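Local structure of probable LRR receptor-like serine/threonine-protein kinase At4g26540 (Arabidopsis thaliana, 5HZ0) at residues A[519-533]-A[542-556]. The protein acts as a plant cell-surface receptor kinase whose leucine-rich repeat ectodomain recognises RGF peptide hormones that maintain the root stem cell niche. The protein carries 5 engineered substitutions. Residues are numbered along the deposited sequence; the frame is centred on the assembly and turned at random.
Sequences LQLLNLGENDFSGEI and SLAISLNLSCNRFVG. With NAG (2-acetamido-2-deoxy-beta-D-glucopyranose), chain D.
Strands 521-523 and 546-548 run parallel in adjacent leucine-rich repeats, their axes 4.8 Å apart, joined by hydrogen bonds from L522 N to S546 O, N548 N to L522 O and L524 N to N548 O. Into the core, L522 lies beside L547, and CD1 of L524 meets CD2 of L549 at 3.9 Å. On the other face the amides of N523 and N548 lie nearly parallel (11° between planes); each OD1 accepts from the backbone N two residues on, an Asx turn. N548 ND2 carries an N-linked NAG, whose O6 donates to E526 OE2 (2.7 Å). After the strands, N527 ND2 and N552 ND2 donate to L524 O from opposite faces of its carbonyl plane, the latter at 3.0 Å, as in the asparagine rows of leucine-rich repeats; N527 ND2 and OD1 also hydrogen-bond to L500 O and L505 N of the preceding repeat. Beyond them, F554 CZ approaches F529 CB at 3.4 Å. At the surface, the R553 chain, bent at chi3 (-62°), turns its NE edge to the D528 carboxylate: NE lies 2.6 Å from OD1 and NH2, above the carboxylate plane, 2.9 Å from OD2, the carboxylate and guanidinium planes 43° apart. With an alanine at D528, the R553 guanidinium would probably lose its carboxylate mate and swing free. The buried L524 carbonyl, satisfied by two side-chain amides, thus ties these two repeats together.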
loop_
_atom_site.group_PDB
_atom_site.type_symbol
_atom_site.label_atom_id
_atom_site.label_comp_id
_atom_site.label_asym_id
_atom_site.label_seq_id
_atom_site.Cartn_x
_atom_site.Cartn_y
_atom_site.Cartn_z
ATOM N N LEU A 519 1.389 -15.621 -24.340
ATOM C CA LEU A 519 1.166 -14.281 -24.874
ATOM C C LEU A 519 -0.312 -13.916 -24.886
ATOM O O LEU A 519 -1.100 -14.488 -25.626
ATOM C CB LEU A 519 1.708 -14.226 -26.298
ATOM C CG LEU A 519 2.137 -12.865 -26.822
ATOM C CD1 LEU A 519 3.052 -12.196 -25.816
ATOM C CD2 LEU A 519 2.841 -13.043 -28.152
ATOM N N GLN A 520 -0.666 -12.959 -24.033
ATOM C CA GLN A 520 -2.003 -12.375 -23.972
ATOM C C GLN A 520 -2.201 -11.191 -24.930
ATOM O O GLN A 520 -3.266 -11.015 -25.511
ATOM C CB GLN A 520 -2.359 -11.989 -22.530
ATOM C CG GLN A 520 -2.502 -13.188 -21.579
ATOM C CD GLN A 520 -2.557 -12.776 -20.108
ATOM O OE1 GLN A 520 -2.888 -11.640 -19.783
ATOM N NE2 GLN A 520 -2.218 -13.702 -19.216
ATOM N N LEU A 521 -1.170 -10.370 -25.079
ATOM C CA LEU A 521 -1.317 -9.135 -25.821
ATOM C C LEU A 521 -0.198 -9.032 -26.822
ATOM O O LEU A 521 0.968 -9.171 -26.456
ATOM C CB LEU A 521 -1.304 -7.925 -24.876
ATOM C CG LEU A 521 -1.484 -6.517 -25.474
ATOM C CD1 LEU A 521 -2.216 -5.604 -24.511
ATOM C CD2 LEU A 521 -0.141 -5.883 -25.852
ATOM N N LEU A 522 -0.552 -8.795 -28.085
ATOM C CA LEU A 522 0.464 -8.586 -29.111
ATOM C C LEU A 522 0.153 -7.354 -29.956
ATOM O O LEU A 522 -0.844 -7.312 -30.676
ATOM C CB LEU A 522 0.635 -9.824 -29.998
ATOM C CG LEU A 522 1.596 -9.639 -31.180
ATOM C CD1 LEU A 522 3.030 -9.391 -30.699
ATOM C CD2 LEU A 522 1.550 -10.818 -32.130
ATOM N N ASN A 523 1.019 -6.352 -29.856
ATOM C CA ASN A 523 0.885 -5.165 -30.668
ATOM C C ASN A 523 2.034 -4.996 -31.647
ATOM O O ASN A 523 3.153 -4.679 -31.260
ATOM C CB ASN A 523 0.773 -3.927 -29.793
ATOM C CG ASN A 523 0.234 -2.735 -30.564
ATOM O OD1 ASN A 523 0.133 -2.774 -31.791
ATOM N ND2 ASN A 523 -0.110 -1.675 -29.854
ATOM N N LEU A 524 1.729 -5.257 -32.914
ATOM C CA LEU A 524 2.604 -5.017 -34.059
ATOM C C LEU A 524 2.244 -3.793 -34.899
ATOM O O LEU A 524 2.754 -3.627 -36.002
ATOM C CB LEU A 524 2.724 -6.271 -34.926
ATOM C CG LEU A 524 3.265 -7.471 -34.148
ATOM C CD1 LEU A 524 3.486 -8.659 -35.069
ATOM C CD2 LEU A 524 4.552 -7.083 -33.417
ATOM N N GLY A 525 1.297 -2.995 -34.428
ATOM C CA GLY A 525 0.820 -1.853 -35.191
ATOM C C GLY A 525 1.849 -0.828 -35.636
ATOM O O GLY A 525 2.872 -0.654 -34.989
ATOM N N GLU A 526 1.574 -0.153 -36.756
ATOM C CA GLU A 526 2.445 0.898 -37.273
ATOM C C GLU A 526 3.889 0.448 -37.483
ATOM O O GLU A 526 4.822 0.947 -36.849
ATOM C CB GLU A 526 2.435 2.096 -36.347
ATOM C CG GLU A 526 1.390 3.097 -36.656
ATOM C CD GLU A 526 1.487 4.294 -35.745
ATOM O OE1 GLU A 526 2.177 5.258 -36.129
ATOM O OE2 GLU A 526 0.891 4.264 -34.644
ATOM N N ASN A 527 4.067 -0.493 -38.392
ATOM C CA ASN A 527 5.381 -0.904 -38.803
ATOM C C ASN A 527 5.357 -1.085 -40.304
ATOM O O ASN A 527 4.426 -0.639 -40.975
ATOM C CB ASN A 527 5.808 -2.187 -38.081
ATOM C CG ASN A 527 6.402 -1.917 -36.698
ATOM O OD1 ASN A 527 7.537 -1.470 -36.592
ATOM N ND2 ASN A 527 5.642 -2.205 -35.637
ATOM N N ASP A 528 6.430 -1.647 -40.834
ATOM C CA ASP A 528 6.521 -2.038 -42.230
ATOM C C ASP A 528 6.330 -3.533 -42.523
ATOM O O ASP A 528 6.826 -4.017 -43.536
ATOM C CB ASP A 528 7.739 -1.448 -42.932
ATOM C CG ASP A 528 7.537 -1.333 -44.422
ATOM O OD1 ASP A 528 6.392 -1.050 -44.842
ATOM O OD2 ASP A 528 8.514 -1.539 -45.174
ATOM N N PHE A 529 5.756 -4.289 -41.590
ATOM C CA PHE A 529 5.498 -5.713 -41.838
ATOM C C PHE A 529 4.759 -5.989 -43.151
ATOM O O PHE A 529 3.867 -5.223 -43.577
ATOM C CB PHE A 529 4.705 -6.335 -40.693
ATOM C CG PHE A 529 5.447 -6.383 -39.407
ATOM C CD1 PHE A 529 6.546 -7.210 -39.261
ATOM C CD2 PHE A 529 5.061 -5.589 -38.342
ATOM C CE1 PHE A 529 7.232 -7.253 -38.075
ATOM C CE2 PHE A 529 5.758 -5.618 -37.159
ATOM C CZ PHE A 529 6.841 -6.460 -37.022
ATOM N N SER A 530 5.143 -7.087 -43.791
ATOM C CA SER A 530 4.625 -7.431 -45.110
ATOM C C SER A 530 4.347 -8.917 -45.183
ATOM O O SER A 530 4.552 -9.648 -44.205
ATOM C CB SER A 530 5.632 -7.052 -46.199
ATOM O OG SER A 530 6.791 -7.877 -46.131
ATOM N N GLY A 531 3.887 -9.364 -46.348
ATOM C CA GLY A 531 3.588 -10.764 -46.552
ATOM C C GLY A 531 2.308 -11.176 -45.860
ATOM O O GLY A 531 1.458 -10.343 -45.526
ATOM N N GLU A 532 2.173 -12.474 -45.629
ATOM C CA GLU A 532 0.941 -13.009 -45.097
ATOM C C GLU A 532 1.011 -13.225 -43.617
ATOM O O GLU A 532 2.015 -13.697 -43.099
ATOM C CB GLU A 532 0.603 -14.336 -45.759
ATOM C CG GLU A 532 0.114 -14.206 -47.175
ATOM C CD GLU A 532 -0.328 -15.540 -47.742
ATOM O OE1 GLU A 532 0.513 -16.470 -47.807
ATOM O OE2 GLU A 532 -1.522 -15.659 -48.106
ATOM N N ILE A 533 -0.072 -12.863 -42.944
ATOM C CA ILE A 533 -0.251 -13.194 -41.551
ATOM C C ILE A 533 -0.178 -14.710 -41.483
ATOM O O ILE A 533 -1.004 -15.395 -42.080
ATOM C CB ILE A 533 -1.637 -12.758 -41.042
ATOM C CG1 ILE A 533 -1.961 -11.305 -41.424
ATOM C CG2 ILE A 533 -1.741 -12.975 -39.546
ATOM C CD1 ILE A 533 -3.370 -10.854 -40.975
ATOM N N SER A 542 -3.721 -18.486 -25.704
ATOM C CA SER A 542 -3.577 -17.462 -24.678
ATOM C C SER A 542 -3.883 -16.042 -25.172
ATOM O O SER A 542 -4.180 -15.167 -24.352
ATOM C CB SER A 542 -2.177 -17.520 -24.063
ATOM O OG SER A 542 -1.186 -17.572 -25.076
ATOM N N LEU A 543 -3.812 -15.807 -26.489
ATOM C CA LEU A 543 -4.050 -14.455 -26.999
ATOM C C LEU A 543 -5.457 -14.054 -26.615
ATOM O O LEU A 543 -6.422 -14.623 -27.083
ATOM C CB LEU A 543 -3.896 -14.408 -28.521
ATOM C CG LEU A 543 -2.502 -14.073 -29.057
ATOM C CD1 LEU A 543 -2.485 -14.066 -30.567
ATOM C CD2 LEU A 543 -2.067 -12.734 -28.511
ATOM N N ALA A 544 -5.556 -13.037 -25.781
ATOM C CA ALA A 544 -6.806 -12.746 -25.098
ATOM C C ALA A 544 -7.123 -11.272 -25.113
ATOM O O ALA A 544 -8.183 -10.856 -25.580
ATOM C CB ALA A 544 -6.786 -13.280 -23.670
ATOM N N ILE A 545 -6.232 -10.496 -24.507
ATOM C CA ILE A 545 -6.458 -9.070 -24.345
ATOM C C ILE A 545 -6.544 -8.338 -25.680
ATOM O O ILE A 545 -7.562 -7.724 -25.992
ATOM C CB ILE A 545 -5.353 -8.415 -23.518
ATOM C CG1 ILE A 545 -5.233 -9.075 -22.138
ATOM C CG2 ILE A 545 -5.614 -6.929 -23.406
ATOM C CD1 ILE A 545 -4.162 -8.448 -21.262
ATOM N N SER A 546 -5.477 -8.404 -26.469
ATOM C CA SER A 546 -5.448 -7.669 -27.721
ATOM C C SER A 546 -4.516 -8.274 -28.763
ATOM O O SER A 546 -3.477 -8.834 -28.427
ATOM C CB SER A 546 -5.061 -6.214 -27.451
ATOM O OG SER A 546 -4.855 -5.512 -28.655
ATOM N N LEU A 547 -4.915 -8.166 -30.029
ATOM C CA LEU A 547 -4.036 -8.438 -31.168
ATOM C C LEU A 547 -4.207 -7.290 -32.170
ATOM O O LEU A 547 -5.289 -7.100 -32.755
ATOM C CB LEU A 547 -4.337 -9.806 -31.812
ATOM C CG LEU A 547 -3.683 -10.206 -33.151
ATOM C CD1 LEU A 547 -2.166 -10.289 -33.054
ATOM C CD2 LEU A 547 -4.248 -11.523 -33.686
ATOM N N ASN A 548 -3.130 -6.527 -32.349
ATOM C CA ASN A 548 -3.129 -5.374 -33.230
ATOM C C ASN A 548 -2.079 -5.609 -34.315
ATOM O O ASN A 548 -0.884 -5.631 -34.038
ATOM C CB ASN A 548 -2.829 -4.109 -32.412
ATOM C CG ASN A 548 -3.097 -2.816 -33.168
ATOM O OD1 ASN A 548 -3.092 -2.786 -34.399
ATOM N ND2 ASN A 548 -3.295 -1.724 -32.409
ATOM N N LEU A 549 -2.551 -5.867 -35.533
ATOM C CA LEU A 549 -1.703 -5.963 -36.716
ATOM C C LEU A 549 -1.758 -4.721 -37.622
ATOM O O LEU A 549 -1.177 -4.715 -38.701
ATOM C CB LEU A 549 -1.976 -7.265 -37.476
ATOM C CG LEU A 549 -1.678 -8.534 -36.652
ATOM C CD1 LEU A 549 -2.020 -9.796 -37.429
ATOM C CD2 LEU A 549 -0.214 -8.606 -36.143
ATOM N N SER A 550 -2.473 -3.684 -37.187
ATOM C CA SER A 550 -2.842 -2.546 -38.047
ATOM C C SER A 550 -1.668 -1.707 -38.559
ATOM O O SER A 550 -0.536 -1.843 -38.091
ATOM C CB SER A 550 -3.790 -1.604 -37.319
ATOM O OG SER A 550 -3.049 -0.807 -36.401
ATOM N N CYS A 551 -1.954 -0.888 -39.570
ATOM C CA CYS A 551 -0.983 0.028 -40.172
ATOM C C CYS A 551 0.345 -0.632 -40.577
ATOM O O CYS A 551 1.426 -0.120 -40.307
ATOM C CB CYS A 551 -0.768 1.233 -39.266
ATOM S SG CYS A 551 -2.324 1.905 -38.656
ATOM N N ASN A 552 0.233 -1.777 -41.234
ATOM C CA ASN A 552 1.356 -2.458 -41.856
ATOM C C ASN A 552 1.011 -2.666 -43.329
ATOM O O ASN A 552 0.058 -2.090 -43.839
ATOM C CB ASN A 552 1.606 -3.824 -41.202
ATOM C CG ASN A 552 2.395 -3.728 -39.909
ATOM O OD1 ASN A 552 3.519 -3.245 -39.893
ATOM N ND2 ASN A 552 1.813 -4.210 -38.824
ATOM N N ARG A 553 1.826 -3.451 -44.015
ATOM C CA ARG A 553 1.553 -3.916 -45.382
ATOM C C ARG A 553 0.981 -5.338 -45.583
ATOM O O ARG A 553 1.217 -5.937 -46.628
ATOM C CB ARG A 553 2.705 -3.599 -46.332
ATOM C CG ARG A 553 2.833 -2.103 -46.570
ATOM C CD ARG A 553 3.995 -1.773 -47.495
ATOM N NE ARG A 553 5.292 -2.180 -46.965
ATOM C CZ ARG A 553 6.044 -3.143 -47.491
ATOM N NH1 ARG A 553 5.623 -3.809 -48.561
ATOM N NH2 ARG A 553 7.223 -3.446 -46.953
ATOM N N PHE A 554 0.404 -5.946 -44.551
ATOM C CA PHE A 554 -0.074 -7.325 -44.676
ATOM C C PHE A 554 -0.991 -7.542 -45.893
ATOM O O PHE A 554 -1.819 -6.684 -46.229
ATOM C CB PHE A 554 -0.760 -7.798 -43.390
ATOM C CG PHE A 554 0.150 -7.863 -42.196
ATOM C CD1 PHE A 554 1.237 -8.747 -42.175
ATOM C CD2 PHE A 554 -0.082 -7.058 -41.085
ATOM C CE1 PHE A 554 2.073 -8.812 -41.073
ATOM C CE2 PHE A 554 0.755 -7.117 -39.987
ATOM C CZ PHE A 554 1.831 -7.998 -39.979
ATOM N N VAL A 555 -0.803 -8.675 -46.568
ATOM C CA VAL A 555 -1.651 -9.080 -47.692
ATOM C C VAL A 555 -2.201 -10.481 -47.473
ATOM O O VAL A 555 -1.979 -11.101 -46.427
ATOM C CB VAL A 555 -0.894 -9.071 -49.033
ATOM C CG1 VAL A 555 -0.469 -7.656 -49.418
ATOM C CG2 VAL A 555 0.301 -10.021 -48.984
ATOM N N GLY A 556 -2.913 -10.983 -48.474
ATOM C CA GLY A 556 -3.548 -12.282 -48.377
ATOM C C GLY A 556 -4.819 -12.203 -47.557
ATOM O O GLY A 556 -5.410 -11.131 -47.411
HETATM C C1 NAG D . -3.559 -0.467 -33.095
HETATM C C2 NAG D . -4.367 0.376 -32.110
HETATM C C3 NAG D . -4.577 1.804 -32.633
HETATM C C4 NAG D . -3.223 2.432 -32.994
HETATM C C5 NAG D . -2.603 1.524 -34.055
HETATM C C6 NAG D . -1.262 2.009 -34.601
HETATM C C7 NAG D . -6.271 -0.456 -30.738
HETATM C C8 NAG D . -7.538 -1.272 -30.783
HETATM N N2 NAG D . -5.612 -0.336 -31.893
HETATM O O3 NAG D . -5.262 2.554 -31.660
HETATM O O4 NAG D . -3.270 3.816 -33.377
HETATM O O5 NAG D . -2.406 0.240 -33.514
HETATM O O6 NAG D . -0.321 2.166 -33.558
HETATM O O7 NAG D . -5.915 0.065 -29.681
#